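Local coordinates for protein toxin 2A (Paenibacillus larvae, PDB 5URP) that probably transfers ADP-ribose from NAD to a target protein of the host, serving the bacterium as a toxin and virulence factor, at residues M23-I28 / T102-T107; S42-T47 / K90-T95; T68-E73 / R146-T151; L165-I170 / R214-A219. All blocks are in the same frame, centred on the assembly; numbering follows the deposited sequence.

Contact 1: residues M23-I28 / T102-T107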
loop_
_atom_site.group_PDB
_atom_site.type_symbol
_atom_site.label_atom_id
_atom_site.label_comp_id
_atom_site.label_asym_id
_atom_site.label_seq_id
_atom_site.Cartn_x
_atom_site.Cartn_y
_atom_site.Cartn_z
ATOM N N MET A 23 7.692 8.928 -15.088
ATOM C CA MET A 23 6.917 8.647 -13.875
ATOM C C MET A 23 5.470 9.095 -14.063
ATOM O O MET A 23 5.198 10.236 -14.437
ATOM C CB MET A 23 7.523 9.350 -12.656
ATOM C CG MET A 23 6.696 9.253 -11.354
ATOM S SD MET A 23 6.559 7.574 -10.715
ATOM C CE MET A 23 8.272 7.234 -10.310
ATOM N N ILE A 24 4.569 8.167 -13.827
ATOM C CA ILE A 24 3.129 8.398 -13.882
ATOM C C ILE A 24 2.630 8.696 -12.481
ATOM O O ILE A 24 2.891 7.934 -11.541
ATOM C CB ILE A 24 2.391 7.174 -14.445
ATOM C CG1 ILE A 24 2.876 6.820 -15.858
ATOM C CG2 ILE A 24 0.886 7.424 -14.439
ATOM C CD1 ILE A 24 2.362 5.474 -16.298
ATOM N N ASP A 25 1.840 9.757 -12.346
ATOM C CA ASP A 25 1.195 10.073 -11.074
ATOM C C ASP A 25 -0.179 10.635 -11.411
ATOM O O ASP A 25 -0.271 11.721 -11.985
ATOM C CB ASP A 25 2.048 11.061 -10.281
ATOM C CG ASP A 25 1.416 11.499 -8.978
ATOM O OD1 ASP A 25 0.343 10.983 -8.583
ATOM O OD2 ASP A 25 2.022 12.371 -8.340
ATOM N N PHE A 26 -1.220 9.859 -11.125
ATOM C CA PHE A 26 -2.589 10.223 -11.457
ATOM C C PHE A 26 -3.204 11.198 -10.468
ATOM O O PHE A 26 -4.252 11.770 -10.775
ATOM C CB PHE A 26 -3.441 8.959 -11.545
ATOM C CG PHE A 26 -3.060 8.068 -12.699
ATOM C CD1 PHE A 26 -3.279 8.472 -13.995
ATOM C CD2 PHE A 26 -2.466 6.841 -12.476
ATOM C CE1 PHE A 26 -2.907 7.656 -15.060
ATOM C CE2 PHE A 26 -2.096 6.031 -13.543
ATOM C CZ PHE A 26 -2.320 6.435 -14.803
ATOM N N ARG A 27 -2.568 11.423 -9.322
ATOM C CA ARG A 27 -3.019 12.391 -8.316
ATOM C C ARG A 27 -4.439 12.003 -7.922
ATOM O O ARG A 27 -4.594 10.971 -7.252
ATOM C CB ARG A 27 -2.825 13.822 -8.827
ATOM C CG ARG A 27 -1.338 14.200 -8.998
ATOM C CD ARG A 27 -1.132 15.685 -9.289
ATOM N NE ARG A 27 -1.707 16.550 -8.260
ATOM C CZ ARG A 27 -1.066 16.980 -7.174
ATOM N NH1 ARG A 27 0.195 16.632 -6.948
ATOM N NH2 ARG A 27 -1.694 17.766 -6.306
ATOM N N ILE A 28 -5.469 12.789 -8.241
ATOM C CA ILE A 28 -6.846 12.409 -7.886
ATOM C C ILE A 28 -7.681 12.058 -9.116
ATOM O O ILE A 28 -8.906 11.946 -9.014
ATOM C CB ILE A 28 -7.534 13.518 -7.065
ATOM C CG1 ILE A 28 -7.586 14.821 -7.851
ATOM C CG2 ILE A 28 -6.807 13.718 -5.740
ATOM C CD1 ILE A 28 -8.514 15.892 -7.183
ATOM N N THR A 102 3.394 6.263 -9.325
ATOM C CA THR A 102 3.193 6.705 -7.960
ATOM C C THR A 102 1.870 6.140 -7.455
ATOM O O THR A 102 0.865 6.174 -8.170
ATOM C CB THR A 102 3.165 8.231 -7.899
ATOM O OG1 THR A 102 4.400 8.747 -8.387
ATOM C CG2 THR A 102 2.972 8.712 -6.470
ATOM N N VAL A 103 1.896 5.593 -6.252
ATOM C CA VAL A 103 0.686 5.122 -5.600
ATOM C C VAL A 103 0.595 5.755 -4.212
ATOM O O VAL A 103 1.536 6.349 -3.708
ATOM C CB VAL A 103 0.611 3.595 -5.506
ATOM C CG1 VAL A 103 0.569 2.967 -6.905
ATOM C CG2 VAL A 103 1.777 3.020 -4.657
ATOM N N TYR A 104 -0.587 5.636 -3.620
ATOM C CA TYR A 104 -0.921 6.319 -2.370
ATOM C C TYR A 104 -1.478 5.335 -1.357
ATOM O O TYR A 104 -2.182 4.383 -1.713
ATOM C CB TYR A 104 -1.960 7.426 -2.645
ATOM C CG TYR A 104 -1.445 8.491 -3.563
ATOM C CD1 TYR A 104 -0.766 9.592 -3.054
ATOM C CD2 TYR A 104 -1.618 8.397 -4.928
ATOM C CE1 TYR A 104 -0.266 10.553 -3.873
ATOM C CE2 TYR A 104 -1.128 9.384 -5.791
ATOM C CZ TYR A 104 -0.438 10.456 -5.247
ATOM O OH TYR A 104 0.027 11.447 -6.063
ATOM N N ARG A 105 -1.167 5.559 -0.077
ATOM C CA ARG A 105 -1.708 4.708 0.972
ATOM C C ARG A 105 -1.940 5.546 2.214
ATOM O O ARG A 105 -1.007 6.159 2.718
ATOM C CB ARG A 105 -0.736 3.566 1.302
ATOM C CG ARG A 105 -1.191 2.722 2.446
ATOM C CD ARG A 105 -0.274 1.513 2.589
ATOM N NE ARG A 105 -0.484 0.800 3.848
ATOM C CZ ARG A 105 -1.498 -0.021 4.100
ATOM N NH1 ARG A 105 -2.434 -0.255 3.186
ATOM N NH2 ARG A 105 -1.590 -0.603 5.285
ATOM N N GLY A 106 -3.178 5.601 2.686
ATOM C CA GLY A 106 -3.443 6.186 3.984
ATOM C C GLY A 106 -3.279 5.144 5.076
ATOM O O GLY A 106 -3.732 4.008 4.943
ATOM N N THR A 107 -2.639 5.545 6.167
ATOM C CA THR A 107 -2.460 4.622 7.267
ATOM C C THR A 107 -2.314 5.437 8.553
ATOM O O THR A 107 -2.717 6.598 8.619
ATOM C CB THR A 107 -1.278 3.673 6.955
ATOM O OG1 THR A 107 -1.239 2.618 7.926
ATOM C CG2 THR A 107 0.040 4.418 6.901
HETATM O O HOH W 1 -0.892 7.529 -9.676
#
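Ile24 and Thr102 are joined through their main chains: Thr102 N donates to Ile24 O over 2.8 Å with an N-H...O angle of 157°. Two residues on, a water bridges Phe26 N, from which it accepts, to the carbonyl of the same Thr102. Between these two links, Asp25 turns its carboxylate onto Tyr104. Its CG stands opposite the backbone N (chi1 177°), which brings OD1 to the edge of the phenol ring, where Tyr104 OH donates to Asp25 OD1 over 2.6 Å on the syn side. Arg27 N reaches the same Asp25 OD1 over 3.0 Å from above the carboxylate plane, closing an Asx turn, so two donors fix the rotation of the carboxylate. The loop thus docks on an outermost strand of the five-stranded mixed sheet of the ADP-ribosyltransferase fold, just ahead of helix 30-45. Carboxylate and phenol planes stand 40° apart. Thr102 lies next to Asp25, the two side chains crossing at a slant, with Thr102 OG1 3.8 Å from Asp25 CB. Met23, bent at chi2 and chi3, crosses Thr102 at about a right angle and brings SD to 3.4 Å from Thr102 OG1.

Contact 2: residues S42-T47 / K90-T95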
loop_
_atom_site.group_PDB
_atom_site.type_symbol
_atom_site.label_atom_id
_atom_site.label_comp_id
_atom_site.label_asym_id
_atom_site.label_seq_id
_atom_site.Cartn_x
_atom_site.Cartn_y
_atom_site.Cartn_z
ATOM N N SER A 42 -5.530 -6.252 -17.765
ATOM C CA SER A 42 -5.902 -7.054 -18.924
ATOM C C SER A 42 -4.796 -8.037 -19.278
ATOM O O SER A 42 -5.067 -9.177 -19.675
ATOM C CB SER A 42 -6.217 -6.136 -20.102
ATOM O OG SER A 42 -6.574 -6.892 -21.237
ATOM N N LYS A 43 -3.545 -7.618 -19.158
ATOM C CA LYS A 43 -2.459 -8.531 -19.500
ATOM C C LYS A 43 -2.251 -9.551 -18.388
ATOM O O LYS A 43 -2.052 -10.740 -18.651
ATOM C CB LYS A 43 -1.186 -7.727 -19.791
ATOM C CG LYS A 43 -1.339 -6.813 -20.997
ATOM C CD LYS A 43 -0.068 -6.042 -21.323
ATOM C CE LYS A 43 -0.236 -5.220 -22.596
ATOM N NZ LYS A 43 0.999 -4.465 -22.966
ATOM N N TRP A 44 -2.362 -9.110 -17.141
ATOM C CA TRP A 44 -2.187 -9.995 -15.998
ATOM C C TRP A 44 -3.231 -11.102 -15.973
ATOM O O TRP A 44 -2.921 -12.254 -15.637
ATOM C CB TRP A 44 -2.272 -9.150 -14.736
ATOM C CG TRP A 44 -1.934 -9.800 -13.455
ATOM C CD1 TRP A 44 -1.083 -10.865 -13.253
ATOM C CD2 TRP A 44 -2.382 -9.395 -12.170
ATOM N NE1 TRP A 44 -0.995 -11.128 -11.917
ATOM C CE2 TRP A 44 -1.802 -10.259 -11.225
ATOM C CE3 TRP A 44 -3.245 -8.383 -11.714
ATOM C CZ2 TRP A 44 -2.021 -10.125 -9.865
ATOM C CZ3 TRP A 44 -3.483 -8.261 -10.358
ATOM C CH2 TRP A 44 -2.887 -9.141 -9.439
ATOM N N LYS A 45 -4.482 -10.774 -16.321
ATOM C CA LYS A 45 -5.565 -11.720 -16.063
ATOM C C LYS A 45 -5.411 -13.004 -16.868
ATOM O O LYS A 45 -5.842 -14.067 -16.415
ATOM C CB LYS A 45 -6.932 -11.091 -16.332
ATOM C CG LYS A 45 -7.404 -10.994 -17.747
ATOM C CD LYS A 45 -8.883 -10.653 -17.702
ATOM C CE LYS A 45 -9.607 -10.901 -18.991
ATOM N NZ LYS A 45 -11.070 -10.877 -18.741
ATOM N N SER A 46 -4.823 -12.942 -18.063
ATOM C CA SER A 46 -4.684 -14.183 -18.827
ATOM C C SER A 46 -3.633 -15.118 -18.255
ATOM O O SER A 46 -3.511 -16.255 -18.744
ATOM C CB SER A 46 -4.321 -13.897 -20.281
ATOM O OG SER A 46 -3.196 -13.056 -20.298
ATOM N N THR A 47 -2.839 -14.666 -17.292
ATOM C CA THR A 47 -1.868 -15.530 -16.631
ATOM C C THR A 47 -2.378 -16.096 -15.323
ATOM O O THR A 47 -1.803 -17.067 -14.826
ATOM C CB THR A 47 -0.558 -14.783 -16.352
ATOM O OG1 THR A 47 -0.719 -13.881 -15.263
ATOM C CG2 THR A 47 -0.052 -14.066 -17.646
ATOM N N LYS A 90 2.155 -16.176 -5.611
ATOM C CA LYS A 90 2.344 -16.699 -6.956
ATOM C C LYS A 90 1.662 -15.820 -7.986
ATOM O O LYS A 90 2.162 -15.680 -9.105
ATOM C CB LYS A 90 1.821 -18.135 -6.996
ATOM C CG LYS A 90 1.892 -18.892 -8.303
ATOM C CD LYS A 90 1.604 -20.395 -8.074
ATOM C CE LYS A 90 0.197 -20.700 -7.515
ATOM N NZ LYS A 90 -0.887 -20.835 -8.561
ATOM N N ALA A 91 0.519 -15.215 -7.630
ATOM C CA ALA A 91 -0.162 -14.323 -8.551
ATOM C C ALA A 91 0.616 -13.030 -8.774
ATOM O O ALA A 91 0.665 -12.517 -9.899
ATOM C CB ALA A 91 -1.578 -14.019 -8.016
ATOM N N LEU A 92 1.196 -12.454 -7.729
ATOM C CA LEU A 92 1.790 -11.136 -7.914
ATOM C C LEU A 92 3.089 -11.166 -8.715
ATOM O O LEU A 92 3.430 -10.154 -9.322
ATOM C CB LEU A 92 2.020 -10.480 -6.568
ATOM C CG LEU A 92 0.725 -10.126 -5.825
ATOM C CD1 LEU A 92 1.031 -9.644 -4.406
ATOM C CD2 LEU A 92 -0.145 -9.056 -6.522
ATOM N N ILE A 93 3.801 -12.292 -8.758
ATOM C CA ILE A 93 5.008 -12.342 -9.599
ATOM C C ILE A 93 4.689 -12.535 -11.070
ATOM O O ILE A 93 5.603 -12.518 -11.908
ATOM C CB ILE A 93 5.988 -13.412 -9.085
ATOM C CG1 ILE A 93 5.378 -14.815 -9.129
ATOM C CG2 ILE A 93 6.421 -13.012 -7.681
ATOM C CD1 ILE A 93 6.347 -15.914 -8.716
ATOM N N LYS A 94 3.420 -12.659 -11.425
ATOM C CA LYS A 94 2.998 -12.770 -12.810
ATOM C C LYS A 94 2.778 -11.419 -13.487
ATOM O O LYS A 94 2.288 -11.386 -14.618
ATOM C CB LYS A 94 1.716 -13.585 -12.905
ATOM C CG LYS A 94 1.844 -14.981 -12.328
ATOM C CD LYS A 94 0.611 -15.789 -12.632
ATOM C CE LYS A 94 0.734 -17.202 -12.104
ATOM N NZ LYS A 94 -0.453 -18.036 -12.439
ATOM N N THR A 95 3.100 -10.315 -12.842
ATOM C CA THR A 95 2.977 -9.060 -13.554
ATOM C C THR A 95 4.145 -8.156 -13.206
ATOM O O THR A 95 4.863 -8.363 -12.233
ATOM C CB THR A 95 1.611 -8.424 -13.293
ATOM O OG1 THR A 95 1.375 -7.352 -14.235
ATOM C CG2 THR A 95 1.513 -7.983 -11.831
#
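Trp44 and Thr47 meet the end of helix 79-92 and its following turn through two hydrogen bonds and a layer of apolar contacts. Of the hydrogen bonds, the indole one is the more buried: with CG anti to the backbone N (chi1 -172°), Trp44 carries its ring out to Ala91, and Trp44 NE1 donates to Ala91 O over 3.0 Å, the acceptor near the ring plane. Lys94 N, where the helix runs out into a type I beta turn from Leu92 to Thr95, binds the same oxygen from the opposite face of its carbonyl plane, so Ala91 O is gripped twice. The second bond runs from Lys94 NZ to Thr47 O over 2.9 Å, at the tip of an extended lysine chain that slides past Thr47. The stronger partner of that ammonium is Glu52 of helix 50-61, through a salt bridge. Trp44 O accepts from both Thr47 N and, over 2.8 Å, Thr47 OG1, which lies 3.4 Å from Lys94 CB.

Apolar contacts line the indole as well. Thr95 CB lies over its five-membered ring, 3.9 Å from the centroid and 20° off the normal, a CH-pi contact. Around the benzo part, Leu92 CD2 comes within 4.0 Å of Trp44 CZ2, and Ala91 CB approaches the same carbon. The contact thereby ties the end of helix 30-45 to that of helix 79-92, with Ile56 of helix 50-61 packing on both Trp44 and Ala91.

Contact 3: residues T68-E73 / R146-T151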
loop_
_atom_site.group_PDB
_atom_site.type_symbol
_atom_site.label_atom_id
_atom_site.label_comp_id
_atom_site.label_asym_id
_atom_site.label_seq_id
_atom_site.Cartn_x
_atom_site.Cartn_y
_atom_site.Cartn_z
ATOM N N THR A 68 -2.335 -9.310 9.405
ATOM C CA THR A 68 -1.990 -9.499 10.805
ATOM C C THR A 68 -1.211 -10.785 11.002
ATOM O O THR A 68 -0.248 -10.835 11.780
ATOM C CB THR A 68 -3.263 -9.517 11.657
ATOM O OG1 THR A 68 -3.950 -8.270 11.498
ATOM C CG2 THR A 68 -2.917 -9.704 13.104
ATOM N N TYR A 69 -1.641 -11.849 10.342
ATOM C CA TYR A 69 -0.941 -13.117 10.456
ATOM C C TYR A 69 0.507 -12.964 10.004
ATOM O O TYR A 69 1.437 -13.384 10.693
ATOM C CB TYR A 69 -1.686 -14.153 9.618
ATOM C CG TYR A 69 -1.033 -15.495 9.501
ATOM C CD1 TYR A 69 -1.155 -16.435 10.509
ATOM C CD2 TYR A 69 -0.327 -15.842 8.366
ATOM C CE1 TYR A 69 -0.567 -17.675 10.391
ATOM C CE2 TYR A 69 0.257 -17.069 8.239
ATOM C CZ TYR A 69 0.137 -17.986 9.247
ATOM O OH TYR A 69 0.722 -19.227 9.131
ATOM N N LEU A 70 0.714 -12.300 8.871
ATOM C CA LEU A 70 2.070 -12.147 8.348
ATOM C C LEU A 70 2.918 -11.252 9.248
ATOM O O LEU A 70 4.115 -11.491 9.431
ATOM C CB LEU A 70 1.999 -11.572 6.940
ATOM C CG LEU A 70 1.547 -12.503 5.821
ATOM C CD1 LEU A 70 1.276 -11.697 4.575
ATOM C CD2 LEU A 70 2.643 -13.556 5.531
ATOM N N ARG A 71 2.318 -10.207 9.814
ATOM C CA ARG A 71 3.049 -9.286 10.681
ATOM C C ARG A 71 3.376 -9.902 12.033
ATOM O O ARG A 71 4.428 -9.597 12.614
ATOM C CB ARG A 71 2.223 -8.012 10.899
ATOM C CG ARG A 71 2.191 -7.030 9.751
ATOM C CD ARG A 71 1.089 -5.990 10.006
ATOM N NE ARG A 71 1.209 -4.786 9.188
ATOM C CZ ARG A 71 0.325 -3.788 9.196
ATOM N NH1 ARG A 71 0.510 -2.721 8.425
ATOM N NH2 ARG A 71 -0.747 -3.851 9.976
ATOM N N GLU A 72 2.494 -10.753 12.562
ATOM C CA GLU A 72 2.576 -11.210 13.947
ATOM C C GLU A 72 3.016 -12.657 14.107
ATOM O O GLU A 72 3.748 -12.966 15.050
ATOM C CB GLU A 72 1.216 -11.034 14.635
ATOM C CG GLU A 72 0.745 -9.577 14.718
ATOM C CD GLU A 72 -0.504 -9.394 15.572
ATOM O OE1 GLU A 72 -1.187 -10.397 15.871
ATOM O OE2 GLU A 72 -0.798 -8.239 15.943
ATOM N N GLU A 73 2.565 -13.561 13.241
ATOM C CA GLU A 73 2.839 -14.990 13.368
ATOM C C GLU A 73 3.838 -15.496 12.348
ATOM O O GLU A 73 4.716 -16.294 12.692
ATOM C CB GLU A 73 1.546 -15.804 13.210
ATOM C CG GLU A 73 0.384 -15.352 14.081
ATOM C CD GLU A 73 0.641 -15.573 15.555
ATOM O OE1 GLU A 73 1.718 -16.108 15.903
ATOM O OE2 GLU A 73 -0.240 -15.214 16.366
ATOM N N ARG A 146 5.738 -6.527 6.363
ATOM C CA ARG A 146 5.584 -7.977 6.362
ATOM C C ARG A 146 4.268 -8.447 5.753
ATOM O O ARG A 146 4.228 -9.528 5.171
ATOM C CB ARG A 146 5.747 -8.498 7.783
ATOM C CG ARG A 146 7.184 -8.209 8.270
ATOM C CD ARG A 146 7.610 -8.933 9.527
ATOM N NE ARG A 146 8.817 -8.306 10.071
ATOM C CZ ARG A 146 9.654 -8.877 10.930
ATOM N NH1 ARG A 146 9.448 -10.119 11.353
ATOM N NH2 ARG A 146 10.712 -8.197 11.354
ATOM N N GLY A 147 3.169 -7.681 5.893
ATOM C CA GLY A 147 1.952 -8.024 5.177
ATOM C C GLY A 147 2.040 -7.645 3.716
ATOM O O GLY A 147 3.027 -7.088 3.255
ATOM N N TYR A 148 0.970 -7.923 2.963
ATOM C CA TYR A 148 0.867 -7.313 1.648
ATOM C C TYR A 148 0.669 -5.801 1.779
ATOM O O TYR A 148 0.177 -5.292 2.788
ATOM C CB TYR A 148 -0.281 -7.940 0.847
ATOM C CG TYR A 148 -0.071 -9.407 0.588
ATOM C CD1 TYR A 148 0.758 -9.853 -0.457
ATOM C CD2 TYR A 148 -0.643 -10.349 1.417
ATOM C CE1 TYR A 148 0.957 -11.213 -0.667
ATOM C CE2 TYR A 148 -0.445 -11.697 1.232
ATOM C CZ TYR A 148 0.358 -12.131 0.194
ATOM O OH TYR A 148 0.508 -13.471 0.074
ATOM N N LEU A 149 1.053 -5.084 0.746
ATOM C CA LEU A 149 1.001 -3.628 0.752
ATOM C C LEU A 149 -0.053 -3.182 -0.254
ATOM O O LEU A 149 0.189 -3.134 -1.461
ATOM C CB LEU A 149 2.382 -3.054 0.452
ATOM C CG LEU A 149 2.573 -1.562 0.660
ATOM C CD1 LEU A 149 2.218 -1.139 2.074
ATOM C CD2 LEU A 149 4.033 -1.199 0.353
ATOM N N SER A 150 -1.240 -2.850 0.272
ATOM C CA SER A 150 -2.339 -2.338 -0.524
ATOM C C SER A 150 -2.182 -0.829 -0.669
ATOM O O SER A 150 -2.045 -0.114 0.334
ATOM C CB SER A 150 -3.685 -2.652 0.149
ATOM O OG SER A 150 -3.977 -4.039 0.155
ATOM N N THR A 151 -2.231 -0.351 -1.907
ATOM C CA THR A 151 -2.073 1.054 -2.239
ATOM C C THR A 151 -3.111 1.382 -3.301
ATOM O O THR A 151 -3.829 0.497 -3.768
ATOM C CB THR A 151 -0.671 1.354 -2.781
ATOM O OG1 THR A 151 -0.538 0.801 -4.088
ATOM C CG2 THR A 151 0.398 0.782 -1.866
#
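Leu70 carries the close-packed half of this contact, set against the backbone of Arg146 and Gly147 and the ring of Tyr148. Its CB comes within 3.5 Å of Arg146 O, while CD1 lies 3.8 Å from Gly147 CA and also 3.8 Å from Tyr148 CE2, meeting the phenol ring obliquely. With CG opposite its own carbonyl carbon (chi1 -74°), the leucine reaches along the chain from Arg146 to Tyr148. The buried tyrosine is held at its far end by a hydrogen bond from outside the pair, between Tyr148 OH and Asp89. No hydrogen bond joins the two segments directly.

The arginine side is looser and more exposed. Arg71 CA and Arg146 CB approach to 4.0 Å and Arg71 CG stays 4.0 Å from Gly147 N, yet both long chains run extended from CG to NE, and that of Arg146 leads away from the helix. Arg71 NE instead forms a salt bridge with Glu145, whose carboxylate also accepts from Gly147 N. Helix 64-72 thus packs against the loop that leads into strand 149-152. The Ser150-Thr151-Ser152 run of that strand, and the hydrogen bond of Ser150 OG to Glu190, are consistent with the Ser-Thr-Ser and catalytic-glutamate elements of R-S-E class ADP-ribosyltransferases.

Contact 4: residues L165-I170 / R214-A219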
loop_
_atom_site.group_PDB
_atom_site.type_symbol
_atom_site.label_atom_id
_atom_site.label_comp_id
_atom_site.label_asym_id
_atom_site.label_seq_id
_atom_site.Cartn_x
_atom_site.Cartn_y
_atom_site.Cartn_z
ATOM N N LEU A 165 -0.150 9.787 5.337
ATOM C CA LEU A 165 -0.315 9.604 3.900
ATOM C C LEU A 165 1.038 9.212 3.334
ATOM O O LEU A 165 1.980 9.990 3.439
ATOM C CB LEU A 165 -0.787 10.884 3.214
ATOM C CG LEU A 165 -0.952 10.835 1.692
ATOM C CD1 LEU A 165 -1.981 9.797 1.275
ATOM C CD2 LEU A 165 -1.315 12.213 1.150
ATOM N N ILE A 166 1.107 8.054 2.708
ATOM C CA ILE A 166 2.333 7.605 2.048
ATOM C C ILE A 166 2.150 7.821 0.562
ATOM O O ILE A 166 1.135 7.391 -0.013
ATOM C CB ILE A 166 2.629 6.124 2.319
ATOM C CG1 ILE A 166 2.632 5.784 3.807
ATOM C CG2 ILE A 166 3.974 5.751 1.648
ATOM C CD1 ILE A 166 2.750 4.262 4.074
ATOM N N GLU A 167 3.117 8.487 -0.058
ATOM C CA GLU A 167 3.220 8.614 -1.508
ATOM C C GLU A 167 4.410 7.742 -1.919
ATOM O O GLU A 167 5.548 8.039 -1.552
ATOM C CB GLU A 167 3.417 10.068 -1.922
ATOM C CG GLU A 167 3.606 10.292 -3.399
ATOM C CD GLU A 167 3.567 11.771 -3.792
ATOM O OE1 GLU A 167 2.763 12.542 -3.214
ATOM O OE2 GLU A 167 4.317 12.151 -4.703
ATOM N N LEU A 168 4.146 6.669 -2.657
ATOM C CA LEU A 168 5.152 5.634 -2.898
ATOM C C LEU A 168 5.436 5.525 -4.384
ATOM O O LEU A 168 4.519 5.363 -5.184
ATOM C CB LEU A 168 4.635 4.307 -2.336
ATOM C CG LEU A 168 5.511 3.095 -2.427
ATOM C CD1 LEU A 168 6.653 3.276 -1.454
ATOM C CD2 LEU A 168 4.678 1.886 -2.070
ATOM N N LYS A 169 6.714 5.574 -4.765
ATOM C CA LYS A 169 7.083 5.415 -6.160
ATOM C C LYS A 169 7.440 3.955 -6.390
ATOM O O LYS A 169 8.222 3.395 -5.624
ATOM C CB LYS A 169 8.271 6.311 -6.515
ATOM C CG LYS A 169 8.017 7.786 -6.264
ATOM C CD LYS A 169 9.282 8.614 -6.379
ATOM C CE LYS A 169 9.025 10.079 -6.071
ATOM N NZ LYS A 169 10.283 10.872 -6.006
ATOM N N ILE A 170 6.832 3.333 -7.393
ATOM C CA ILE A 170 7.114 1.944 -7.755
ATOM C C ILE A 170 7.886 1.977 -9.070
ATOM O O ILE A 170 7.382 2.536 -10.050
ATOM C CB ILE A 170 5.845 1.089 -7.933
ATOM C CG1 ILE A 170 4.899 1.174 -6.754
ATOM C CG2 ILE A 170 6.221 -0.376 -8.101
ATOM C CD1 ILE A 170 3.554 0.573 -7.094
ATOM N N ARG A 214 -1.771 16.041 8.666
ATOM C CA ARG A 214 -1.298 14.680 8.517
ATOM C C ARG A 214 0.214 14.680 8.379
ATOM O O ARG A 214 0.842 15.700 8.094
ATOM C CB ARG A 214 -1.898 13.983 7.280
ATOM C CG ARG A 214 -3.405 13.811 7.335
ATOM C CD ARG A 214 -3.952 13.291 6.032
ATOM N NE ARG A 214 -3.896 14.282 4.965
ATOM C CZ ARG A 214 -4.170 14.005 3.696
ATOM N NH1 ARG A 214 -4.490 12.764 3.341
ATOM N NH2 ARG A 214 -4.119 14.965 2.781
ATOM N N LEU A 215 0.793 13.515 8.602
ATOM C CA LEU A 215 2.194 13.296 8.291
ATOM C C LEU A 215 2.285 12.671 6.905
ATOM O O LEU A 215 1.697 11.615 6.668
ATOM C CB LEU A 215 2.833 12.380 9.330
ATOM C CG LEU A 215 4.322 12.469 9.520
ATOM C CD1 LEU A 215 4.705 13.812 10.159
ATOM C CD2 LEU A 215 4.681 11.309 10.410
ATOM N N LYS A 216 3.035 13.306 6.009
ATOM C CA LYS A 216 3.221 12.819 4.658
ATOM C C LYS A 216 4.584 12.155 4.550
ATOM O O LYS A 216 5.589 12.758 4.928
ATOM C CB LYS A 216 3.125 13.933 3.617
ATOM C CG LYS A 216 3.024 13.312 2.213
ATOM C CD LYS A 216 2.987 14.301 1.094
ATOM C CE LYS A 216 2.989 13.547 -0.259
ATOM N NZ LYS A 216 3.217 14.473 -1.393
ATOM N N VAL A 217 4.598 10.933 4.030
ATOM C CA VAL A 217 5.805 10.126 3.872
ATOM C C VAL A 217 6.004 9.926 2.379
ATOM O O VAL A 217 5.123 9.388 1.709
ATOM C CB VAL A 217 5.659 8.775 4.573
ATOM C CG1 VAL A 217 6.899 7.887 4.324
ATOM C CG2 VAL A 217 5.383 9.002 6.072
ATOM N N GLU A 218 7.141 10.360 1.855
ATOM C CA GLU A 218 7.458 10.166 0.445
ATOM C C GLU A 218 8.526 9.083 0.390
ATOM O O GLU A 218 9.566 9.222 1.030
ATOM C CB GLU A 218 7.917 11.468 -0.216
ATOM C CG GLU A 218 6.761 12.446 -0.270
ATOM C CD GLU A 218 7.136 13.877 -0.565
ATOM O OE1 GLU A 218 8.278 14.141 -0.958
ATOM O OE2 GLU A 218 6.237 14.745 -0.421
ATOM N N ALA A 219 8.240 8.011 -0.334
ATOM C CA ALA A 219 9.099 6.828 -0.306
ATOM C C ALA A 219 9.174 6.191 -1.685
ATOM O O ALA A 219 8.364 6.461 -2.574
ATOM C CB ALA A 219 8.597 5.794 0.693
#
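Glu167 and Lys216 meet diagonally across two neighbouring parallel strands, 164-170 and 214-221, the second and third across the mixed five-stranded sheet of the ADP-ribosyltransferase fold; the axes of the short segments approach to 4.7 Å with 14° between their directions. Both chains leave their strands with CG opposite the backbone N and stay extended, and Lys216 NZ forms a salt bridge to Glu167 OE1 at 2.7 Å, above the carboxylate plane rather than in it. Glu218 points to the same face and adds a second salt bridge, OE2 at 3.2 Å from Lys216 NZ, again above its carboxylate plane. One ammonium thus bridges two carboxylates, which probably offsets the repulsion between them. On the other face the pairing is apolar: Leu168 CD1 meets Ala219 CB at 3.8 Å, and Ile166 CG1 comes 4.3 Å from Val217 CB.

Five backbone bonds hold the strands in this register, running from Leu165 N to Leu215 O at one end and from Lys169 N to Ala219 O at the other; the bond from Val217 N to Leu165 O measures 2.8 Å. At the starting end, Arg214 bends at chi3 so that its guanidinium comes beside Leu165, while Arg214 NH2 is hydrogen-bonded to Asn209 OD1. There Leu165 CD2 approaches Arg214 NH1 obliquely, at 3.9 Å.

How the contacts relate
Contacts 1 and 4 lie closest, their centres 8 Å apart, because strands 101-107 and 164-170 are neighbours in one sheet: Leu168 N lies 2.8 Å from Val103 O, and Thr102 CG2 packs 3.5 Å from Glu167 CG. Contact 3 joins contact 1 where Arg105 NH1 meets Ser150 O at 2.9 Å. Judged by family sequence, this arginine and the Ser-Thr-Ser strand probably border the NAD site, with Glu190 nearby. Contact 3 also reaches contact 4, through Leu149 CD2 and Leu168 CD2, and contact 2, through Tyr148 CD1 and Leu92 CD1, both pairs at 4.0 Å. Contact 2 is the most peripheral, its centre about 18 Å from the centre of the chain against 10 or 11 Å for the others.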